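Local coordinates for flavoprotein (Thermotoga maritima, PDB 5V8S) that probably serves as an FMN-binding oxidoreductase in electron transfer and carries a mu-oxo-diiron centre in a metallo-beta-lactamase-like domain, at residues Leu30-Asp35 with Asp67-Asn72; Val43-Glu48 with Pro308-Ile313; Ile287-Glu292 with Lys397-Ile402. The protein carries 1 engineered substitution. All coordinates share one frame; numbering follows the deposited sequence. Where two conformers were deposited one is given.

In space the contacts run from the di-iron domain to the far end of the flavodoxin-like domain. Along the chain contact 2 interleaves with both others. Contact 1 lies in the metallo-beta-lactamase-like part. The side chain of K70 is about 9 Å from the bound mu-oxo-diiron. Contact 2 joins 43-48 to the flavodoxin-like domain. The side chain of W44 is about 10 Å from the bound mu-oxo-diiron. The centres of contacts 1 and 2 are about 20 Å apart. Contact 3 packs two helices of the flavodoxin-like domain. Its centre is about 28 Å from that of contact 2 and about 47 Å from that of contact 1, on the opposite side of the chain's centre.

Contact 1: residues Leu30-Asp35 with Asp67-Asn72; sequences LRIDDD and DGWKGN
I32 and W69 meet where strand 26-34 passes the loop that follows strand 62-66, with their CA atoms 7.6 Å apart. Both belong to the metallo-beta-lactamase-like part of the protein, and the strand lies in its mixed sheet. The backbones do not pair. The CB atoms of L30, I32 and D34 point toward the loop, while that of R31 points away from it. The indole of W69 carries most of the contact. I32 lies over one face of this ring. Its CB sits 3.5 Å from the centroid of the six-membered ring, 3° off the normal, a CH-pi contact. The CG2 methyl of I32 lies over the middle of the indole, 3.4 Å from W69 CD2. I32 CG1 is anti to the backbone N (chi1 -170°), and the extended chi2 (169°) carries CD1 to W69 CZ3. L30 meets the ring at its edge. W69 NE1 donates to L30 O at 3.0 Å, and the acceptor lies in the indole plane. The donor stands well above the carbonyl plane. This bond limits the rotation of the indole, with I32 against one face. I16 of strand 16-22 also packs on W69. The polar end of the contact is D34, whose OD2 also bonds Y52 OH. K70 NZ bonds N72 OD1 and forms a salt bridge with D304 of the second subunit. One water joins the two segments here. It accepts from K70 NZ and N72 ND2, and it donates to D34 OD2 at 2.7 Å.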
loop_
_atom_site.group_PDB
_atom_site.type_symbol
_atom_site.label_atom_id
_atom_site.label_comp_id
_atom_site.label_asym_id
_atom_site.label_seq_id
_atom_site.Cartn_x
_atom_site.Cartn_y
_atom_site.Cartn_z
ATOM N N LEU A 30 -9.929 -5.079 33.193
ATOM C CA LEU A 30 -9.383 -3.740 32.992
ATOM C C LEU A 30 -9.227 -3.586 31.487
ATOM O O LEU A 30 -8.349 -4.218 30.887
ATOM C CB LEU A 30 -8.023 -3.602 33.672
ATOM C CG LEU A 30 -8.060 -3.748 35.191
ATOM C CD1 LEU A 30 -6.738 -4.228 35.691
ATOM C CD2 LEU A 30 -8.409 -2.429 35.835
ATOM N N ARG A 31 -10.077 -2.762 30.879
ATOM C CA ARG A 31 -10.132 -2.616 29.428
ATOM C C ARG A 31 -9.873 -1.160 29.070
ATOM O O ARG A 31 -10.503 -0.257 29.635
ATOM C CB ARG A 31 -11.510 -3.052 28.882
ATOM C CG ARG A 31 -11.787 -2.640 27.435
ATOM C CD ARG A 31 -13.107 -3.175 26.887
ATOM N NE ARG A 31 -13.632 -2.257 25.873
ATOM C CZ ARG A 31 -14.834 -2.357 25.317
ATOM N NH1 ARG A 31 -15.636 -3.368 25.632
ATOM N NH2 ARG A 31 -15.242 -1.440 24.446
ATOM N N ILE A 32 -8.948 -0.932 28.142
ATOM C CA ILE A 32 -8.727 0.403 27.590
ATOM C C ILE A 32 -9.086 0.384 26.107
ATOM O O ILE A 32 -8.774 -0.577 25.392
ATOM C CB ILE A 32 -7.303 0.930 27.857
ATOM C CG1 ILE A 32 -7.226 2.407 27.471
ATOM C CG2 ILE A 32 -6.244 0.103 27.130
ATOM C CD1 ILE A 32 -5.973 3.105 27.932
ATOM N N ASP A 33 -9.803 1.406 25.671
ATOM C CA ASP A 33 -10.273 1.518 24.289
ATOM C C ASP A 33 -9.301 2.410 23.514
ATOM O O ASP A 33 -9.294 3.631 23.695
ATOM C CB ASP A 33 -11.699 2.068 24.279
ATOM C CG ASP A 33 -12.710 1.055 24.771
ATOM O OD1 ASP A 33 -12.290 -0.074 25.078
ATOM O OD2 ASP A 33 -13.910 1.380 24.836
ATOM N N ASP A 34 -8.492 1.800 22.642
ATOM C CA ASP A 34 -7.456 2.533 21.905
ATOM C C ASP A 34 -8.106 3.173 20.685
ATOM O O ASP A 34 -8.287 2.532 19.646
ATOM C CB ASP A 34 -6.312 1.604 21.505
ATOM C CG ASP A 34 -5.115 2.355 20.966
ATOM O OD1 ASP A 34 -5.247 3.573 20.755
ATOM O OD2 ASP A 34 -4.066 1.728 20.752
ATOM N N ASP A 35 -8.448 4.448 20.815
ATOM C CA ASP A 35 -8.950 5.230 19.693
ATOM C C ASP A 35 -7.869 6.103 19.062
ATOM O O ASP A 35 -8.190 6.965 18.235
ATOM C CB ASP A 35 -10.167 6.069 20.093
ATOM C CG ASP A 35 -9.868 7.062 21.190
ATOM O OD1 ASP A 35 -8.761 7.040 21.752
ATOM O OD2 ASP A 35 -10.762 7.878 21.495
ATOM N N ASP A 67 -2.323 -10.802 31.710
ATOM C CA ASP A 67 -2.030 -9.931 30.575
ATOM C C ASP A 67 -1.977 -8.458 30.997
ATOM O O ASP A 67 -1.871 -8.162 32.193
ATOM C CB ASP A 67 -2.986 -10.258 29.420
ATOM C CG ASP A 67 -2.810 -11.718 28.916
ATOM O OD1 ASP A 67 -1.659 -12.244 28.923
ATOM O OD2 ASP A 67 -3.816 -12.360 28.546
ATOM N N GLY A 68 -1.984 -7.531 30.048
ATOM C CA GLY A 68 -1.761 -6.133 30.347
ATOM C C GLY A 68 -2.225 -5.259 29.187
ATOM O O GLY A 68 -3.059 -5.664 28.375
ATOM N N TRP A 69 -1.658 -4.057 29.107
ATOM C CA TRP A 69 -2.009 -3.079 28.082
ATOM C C TRP A 69 -0.767 -2.655 27.301
ATOM O O TRP A 69 0.368 -2.851 27.734
ATOM C CB TRP A 69 -2.613 -1.801 28.683
ATOM C CG TRP A 69 -3.976 -1.937 29.319
ATOM C CD1 TRP A 69 -4.778 -3.031 29.337
ATOM C CD2 TRP A 69 -4.677 -0.911 30.029
ATOM N NE1 TRP A 69 -5.930 -2.759 30.035
ATOM C CE2 TRP A 69 -5.888 -1.464 30.473
ATOM C CE3 TRP A 69 -4.387 0.423 30.342
ATOM C CZ2 TRP A 69 -6.813 -0.737 31.207
ATOM C CZ3 TRP A 69 -5.298 1.140 31.079
ATOM C CH2 TRP A 69 -6.506 0.562 31.492
ATOM N N LYS A 70 -1.000 -2.050 26.139
ATOM C CA LYS A 70 0.094 -1.557 25.312
ATOM C C LYS A 70 0.894 -0.510 26.082
ATOM O O LYS A 70 0.359 0.216 26.921
ATOM C CB LYS A 70 -0.495 -0.957 24.038
ATOM C CG LYS A 70 0.513 -0.656 22.950
ATOM C CD LYS A 70 -0.256 -0.368 21.634
ATOM C CE LYS A 70 0.595 0.179 20.518
ATOM N NZ LYS A 70 0.617 1.633 20.614
ATOM N N GLY A 71 2.187 -0.405 25.747
ATOM C CA GLY A 71 3.119 0.354 26.567
ATOM C C GLY A 71 2.830 1.838 26.660
ATOM O O GLY A 71 3.148 2.466 27.673
ATOM N N ASN A 72 2.270 2.439 25.599
ATOM C CA ASN A 72 1.941 3.859 25.670
ATOM C C ASN A 72 0.835 4.162 26.673
ATOM O O ASN A 72 0.606 5.336 26.981
ATOM C CB ASN A 72 1.616 4.442 24.277
ATOM C CG ASN A 72 0.510 3.690 23.553
ATOM O OD1 ASN A 72 0.437 2.471 23.593
ATOM N ND2 ASN A 72 -0.350 4.427 22.863
HETATM O O HOH W 1 -1.793 3.136 20.599
#

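Contact 2: residues Val43-Glu48 with Pro308-Ile313; sequences VWEIPE and PAISEI
E45 places its carboxylate at the first turn of helix 310-316 and bonds two backbone amides there. S311 N donates to E45 OE1 at 3.0 Å with an angle of 158°. I310 N donates to E45 OE2 at 3.1 Å and approaches from above the carboxylate plane. The E45 chain bends at chi2 (94°), which turns CD toward the helix. S311 answers with its own side chain: OG donates to the backbone E45 O at 2.8 Å, in the carbonyl plane and on a lone pair. Each side chain thus bonds the other residue's backbone: E45 OE1 takes S311 N, and S311 OG takes E45 O. A309 CB packs against the carboxylate carbon, 3.5 Å from E45 CD. W44 CB touches S311 CB at 4.2 Å.

Further out, K208 NZ of helix 196-214 also bonds E45 O and forms salt bridges with E48 and E312. The indole of W44 is held by E41 through NE1, and it packs on Y330 of the second subunit. V43 and W44 together face F40, a classic beta bulge.

A309 is the N-cap residue, and the carboxylate bonds the next two amides. The helix dipole would be expected to favour its negative charge. This is an anion at a helix N-terminus, here joining the di-iron part to the flavodoxin-like domain.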
loop_
_atom_site.group_PDB
_atom_site.type_symbol
_atom_site.label_atom_id
_atom_site.label_comp_id
_atom_site.label_asym_id
_atom_site.label_seq_id
_atom_site.Cartn_x
_atom_site.Cartn_y
_atom_site.Cartn_z
ATOM N N VAL A 43 0.165 -1.793 9.953
ATOM C CA VAL A 43 -0.287 -2.060 8.590
ATOM C C VAL A 43 -1.802 -2.116 8.390
ATOM O O VAL A 43 -2.286 -1.629 7.363
ATOM C CB VAL A 43 0.424 -3.280 7.970
ATOM C CG1 VAL A 43 0.323 -4.451 8.833
ATOM C CG2 VAL A 43 -0.123 -3.613 6.564
ATOM N N TRP A 44 -2.561 -2.708 9.317
ATOM C CA TRP A 44 -3.978 -2.992 9.068
ATOM C C TRP A 44 -4.843 -1.803 9.473
ATOM O O TRP A 44 -4.876 -1.407 10.636
ATOM C CB TRP A 44 -4.429 -4.271 9.773
ATOM C CG TRP A 44 -3.495 -5.390 9.543
ATOM C CD1 TRP A 44 -2.782 -6.049 10.498
ATOM C CD2 TRP A 44 -3.138 -5.990 8.294
ATOM N NE1 TRP A 44 -1.990 -7.005 9.919
ATOM C CE2 TRP A 44 -2.182 -6.985 8.566
ATOM C CE3 TRP A 44 -3.508 -5.756 6.965
ATOM C CZ2 TRP A 44 -1.591 -7.756 7.559
ATOM C CZ3 TRP A 44 -2.919 -6.532 5.956
ATOM C CH2 TRP A 44 -1.968 -7.516 6.269
ATOM N N GLU A 45 -5.541 -1.234 8.503
ATOM C CA GLU A 45 -6.389 -0.068 8.740
ATOM C C GLU A 45 -7.547 -0.417 9.671
ATOM O O GLU A 45 -8.413 -1.224 9.319
ATOM C CB GLU A 45 -6.941 0.407 7.404
ATOM C CG GLU A 45 -5.880 0.673 6.330
ATOM C CD GLU A 45 -5.596 -0.530 5.379
ATOM O OE1 GLU A 45 -5.739 -1.717 5.786
ATOM O OE2 GLU A 45 -5.213 -0.269 4.216
ATOM N N ILE A 46 -7.578 0.217 10.844
ATOM C CA ILE A 46 -8.631 -0.019 11.839
ATOM C C ILE A 46 -9.180 1.312 12.343
ATOM O O ILE A 46 -8.963 1.684 13.501
ATOM C CB ILE A 46 -8.155 -0.934 12.995
ATOM C CG1 ILE A 46 -6.856 -0.429 13.654
ATOM C CG2 ILE A 46 -7.968 -2.338 12.484
ATOM C CD1 ILE A 46 -6.629 -1.084 15.063
ATOM N N PRO A 47 -9.923 2.049 11.519
ATOM C CA PRO A 47 -10.597 3.253 12.029
ATOM C C PRO A 47 -11.525 2.977 13.204
ATOM O O PRO A 47 -11.830 3.907 13.970
ATOM C CB PRO A 47 -11.376 3.774 10.809
ATOM C CG PRO A 47 -11.474 2.604 9.896
ATOM C CD PRO A 47 -10.250 1.773 10.114
ATOM N N GLU A 48 -11.988 1.734 13.367
ATOM C CA GLU A 48 -12.880 1.391 14.465
ATOM C C GLU A 48 -12.152 1.172 15.783
ATOM O O GLU A 48 -12.821 1.014 16.817
ATOM C CB GLU A 48 -13.649 0.117 14.131
ATOM C CG GLU A 48 -12.803 -1.144 14.022
ATOM C CD GLU A 48 -12.314 -1.459 12.606
ATOM O OE1 GLU A 48 -11.799 -0.548 11.906
ATOM O OE2 GLU A 48 -12.467 -2.635 12.194
ATOM N N PRO A 308 -9.176 1.338 -1.633
ATOM C CA PRO A 308 -9.704 0.587 -0.488
ATOM C C PRO A 308 -8.634 0.277 0.535
ATOM O O PRO A 308 -7.440 0.237 0.247
ATOM C CB PRO A 308 -10.214 -0.713 -1.110
ATOM C CG PRO A 308 -9.543 -0.814 -2.400
ATOM C CD PRO A 308 -9.285 0.562 -2.873
ATOM N N ALA A 309 -9.100 0.014 1.741
ATOM C CA ALA A 309 -8.248 -0.504 2.799
ATOM C C ALA A 309 -8.012 -1.992 2.594
ATOM O O ALA A 309 -8.955 -2.759 2.421
ATOM C CB ALA A 309 -8.907 -0.281 4.158
ATOM N N ILE A 310 -6.753 -2.404 2.673
ATOM C CA ILE A 310 -6.438 -3.808 2.451
ATOM C C ILE A 310 -7.045 -4.682 3.553
ATOM O O ILE A 310 -7.413 -5.838 3.302
ATOM C CB ILE A 310 -4.915 -3.988 2.307
ATOM C CG1 ILE A 310 -4.325 -2.899 1.390
ATOM C CG2 ILE A 310 -4.590 -5.385 1.777
ATOM C CD1 ILE A 310 -4.877 -2.833 -0.032
ATOM N N SER A 311 -7.198 -4.145 4.771
ATOM C CA SER A 311 -7.833 -4.902 5.851
ATOM C C SER A 311 -9.295 -5.205 5.554
ATOM O O SER A 311 -9.813 -6.234 5.997
ATOM C CB SER A 311 -7.701 -4.127 7.161
ATOM O OG SER A 311 -8.426 -2.909 7.112
ATOM N N GLU A 312 -9.978 -4.320 4.826
ATOM C CA GLU A 312 -11.372 -4.556 4.476
ATOM C C GLU A 312 -11.503 -5.582 3.358
ATOM O O GLU A 312 -12.415 -6.414 3.381
ATOM C CB GLU A 312 -12.020 -3.242 4.068
ATOM C CG GLU A 312 -12.187 -2.262 5.197
ATOM C CD GLU A 312 -13.216 -2.734 6.216
ATOM O OE1 GLU A 312 -14.294 -3.198 5.791
ATOM O OE2 GLU A 312 -12.955 -2.629 7.421
ATOM N N ILE A 313 -10.617 -5.541 2.368
ATOM C CA ILE A 313 -10.587 -6.608 1.371
ATOM C C ILE A 313 -10.429 -7.958 2.054
ATOM O O ILE A 313 -11.177 -8.904 1.791
ATOM C CB ILE A 313 -9.462 -6.362 0.353
ATOM C CG1 ILE A 313 -9.733 -5.076 -0.433
ATOM C CG2 ILE A 313 -9.342 -7.547 -0.606
ATOM C CD1 ILE A 313 -8.572 -4.606 -1.300
#

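Contact 3: residues Ile287-Glu292 with Lys397-Ile402; sequences IDSLKE and KIEEAI
S289 and E399 are brought together by their torsions. S289 OG is anti to its backbone N (chi1 -177°) and reaches across to the other helix. E399 has a chi1 of -93°, away from the usual staggered values. Its chain bends at chi2, which brings CD near S289. S289 OG donates to E399 OE1 at 2.5 Å, a very short bond whose exact length should be read with caution. The same OG also rests against I402. It lies 3.5 Å from I402 CB, and both branches, CG1 and CG2, are close to it as well. The hydroxyl thus sits between a carboxylate and the branched part of an isoleucine. Beside it, L290 CD2 touches I402 CG2 at 3.8 Å, and the two side chains cross at about a right angle.

The helices 287-292 and 397-402 approach to 9.6 Å between axes, with a signed crossing angle of -46°. They are parts of helices 278-292 and 395-409 in the flavodoxin-like domain, a parallel sheet flanked by helices. I402 also packs on L356 of the sheet strand 354-360, while L290 reaches P297 of strand 296-302. Both residues therefore also touch the sheet.

Beyond the serine, charge matters. E292 OE1 lies 3.8 Å from E399 OE1. K293 NZ makes a long, weak ion pair with E399 OE2. Two neighbouring carboxylates would tend to raise each other's pKa. K293, despite its weak pairing, and the serine hydroxyl, if the short bond is real, may partly offset this on E399.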
loop_
_atom_site.group_PDB
_atom_site.type_symbol
_atom_site.label_atom_id
_atom_site.label_comp_id
_atom_site.label_asym_id
_atom_site.label_seq_id
_atom_site.Cartn_x
_atom_site.Cartn_y
_atom_site.Cartn_z
ATOM N N ILE A 287 -19.964 -7.199 -13.028
ATOM C CA ILE A 287 -20.762 -7.033 -11.820
ATOM C C ILE A 287 -22.250 -7.075 -12.147
ATOM O O ILE A 287 -23.040 -7.698 -11.423
ATOM C CB ILE A 287 -20.347 -5.726 -11.116
ATOM C CG1 ILE A 287 -18.935 -5.886 -10.533
ATOM C CG2 ILE A 287 -21.347 -5.352 -10.038
ATOM C CD1 ILE A 287 -18.222 -4.568 -10.190
ATOM N N ASP A 288 -22.664 -6.415 -13.237
ATOM C CA ASP A 288 -24.068 -6.504 -13.649
ATOM C C ASP A 288 -24.451 -7.946 -13.956
ATOM O O ASP A 288 -25.549 -8.388 -13.606
ATOM C CB ASP A 288 -24.338 -5.620 -14.869
ATOM C CG ASP A 288 -24.294 -4.146 -14.540
ATOM O OD1 ASP A 288 -24.363 -3.792 -13.342
ATOM O OD2 ASP A 288 -24.202 -3.338 -15.490
ATOM N N SER A 289 -23.563 -8.691 -14.626
ATOM C CA SER A 289 -23.856 -10.083 -14.946
ATOM C C SER A 289 -23.972 -10.926 -13.678
ATOM O O SER A 289 -24.868 -11.772 -13.562
ATOM C CB SER A 289 -22.764 -10.635 -15.849
ATOM O OG SER A 289 -23.037 -11.961 -16.237
ATOM N N LEU A 290 -23.064 -10.726 -12.719
ATOM C CA LEU A 290 -23.168 -11.423 -11.441
ATOM C C LEU A 290 -24.524 -11.175 -10.799
ATOM O O LEU A 290 -25.170 -12.107 -10.309
ATOM C CB LEU A 290 -22.067 -10.961 -10.489
ATOM C CG LEU A 290 -20.671 -11.481 -10.769
ATOM C CD1 LEU A 290 -19.673 -10.619 -9.997
ATOM C CD2 LEU A 290 -20.513 -12.941 -10.408
ATOM N N LYS A 291 -24.954 -9.914 -10.756
ATOM C CA LYS A 291 -26.245 -9.597 -10.155
ATOM C C LYS A 291 -27.395 -10.263 -10.910
ATOM O O LYS A 291 -28.333 -10.783 -10.296
ATOM C CB LYS A 291 -26.454 -8.088 -10.128
ATOM C CG LYS A 291 -25.569 -7.317 -9.155
ATOM C CD LYS A 291 -25.740 -5.825 -9.413
ATOM C CE LYS A 291 -25.258 -4.973 -8.266
ATOM N NZ LYS A 291 -25.177 -3.542 -8.680
ATOM N N GLU A 292 -27.341 -10.261 -12.237
ATOM C CA GLU A 292 -28.410 -10.871 -13.019
ATOM C C GLU A 292 -28.503 -12.362 -12.740
ATOM O O GLU A 292 -29.591 -12.946 -12.821
ATOM C CB GLU A 292 -28.156 -10.603 -14.503
ATOM C CG GLU A 292 -29.221 -11.148 -15.436
ATOM C CD GLU A 292 -28.940 -10.806 -16.890
ATOM O OE1 GLU A 292 -27.801 -10.375 -17.193
ATOM O OE2 GLU A 292 -29.859 -10.958 -17.724
ATOM N N LYS A 397 -17.925 -12.746 -23.969
ATOM C CA LYS A 397 -16.874 -13.394 -23.194
ATOM C C LYS A 397 -17.029 -13.122 -21.706
ATOM O O LYS A 397 -16.646 -13.961 -20.888
ATOM C CB LYS A 397 -15.497 -12.905 -23.645
ATOM C CG LYS A 397 -15.044 -13.479 -24.979
ATOM C CD LYS A 397 -14.390 -14.841 -24.792
ATOM C CE LYS A 397 -13.913 -15.430 -26.114
ATOM N NZ LYS A 397 -15.040 -15.929 -26.954
ATOM N N ILE A 398 -17.551 -11.952 -21.340
ATOM C CA ILE A 398 -17.802 -11.664 -19.932
ATOM C C ILE A 398 -18.904 -12.576 -19.411
ATOM O O ILE A 398 -18.787 -13.184 -18.343
ATOM C CB ILE A 398 -18.183 -10.184 -19.743
ATOM C CG1 ILE A 398 -17.120 -9.245 -20.351
ATOM C CG2 ILE A 398 -18.433 -9.914 -18.235
ATOM C CD1 ILE A 398 -17.475 -7.772 -20.267
ATOM N N GLU A 399 -19.999 -12.663 -20.157
ATOM C CA GLU A 399 -21.106 -13.523 -19.759
ATOM C C GLU A 399 -20.666 -14.978 -19.659
ATOM O O GLU A 399 -21.107 -15.702 -18.756
ATOM C CB GLU A 399 -22.255 -13.355 -20.758
ATOM C CG GLU A 399 -23.269 -12.298 -20.330
ATOM C CD GLU A 399 -24.125 -12.759 -19.148
ATOM O OE1 GLU A 399 -24.467 -11.926 -18.278
ATOM O OE2 GLU A 399 -24.464 -13.964 -19.093
ATOM N N GLU A 400 -19.808 -15.431 -20.581
ATOM C CA GLU A 400 -19.313 -16.804 -20.525
ATOM C C GLU A 400 -18.567 -17.058 -19.226
ATOM O O GLU A 400 -18.718 -18.121 -18.611
ATOM C CB GLU A 400 -18.380 -17.102 -21.704
ATOM C CG GLU A 400 -19.079 -17.376 -23.007
ATOM C CD GLU A 400 -18.110 -17.583 -24.166
ATOM O OE1 GLU A 400 -16.891 -17.356 -23.985
ATOM O OE2 GLU A 400 -18.589 -17.964 -25.258
ATOM N N ALA A 401 -17.749 -16.097 -18.796
ATOM C CA ALA A 401 -16.966 -16.295 -17.583
ATOM C C ALA A 401 -17.875 -16.364 -16.370
ATOM O O ALA A 401 -17.700 -17.222 -15.504
ATOM C CB ALA A 401 -15.951 -15.167 -17.418
ATOM N N ILE A 402 -18.837 -15.447 -16.277
ATOM C CA ILE A 402 -19.752 -15.472 -15.143
ATOM C C ILE A 402 -20.587 -16.753 -15.154
ATOM O O ILE A 402 -20.845 -17.348 -14.100
ATOM C CB ILE A 402 -20.622 -14.201 -15.108
ATOM C CG1 ILE A 402 -19.761 -12.931 -15.148
ATOM C CG2 ILE A 402 -21.508 -14.213 -13.867
ATOM C CD1 ILE A 402 -18.641 -12.878 -14.148
#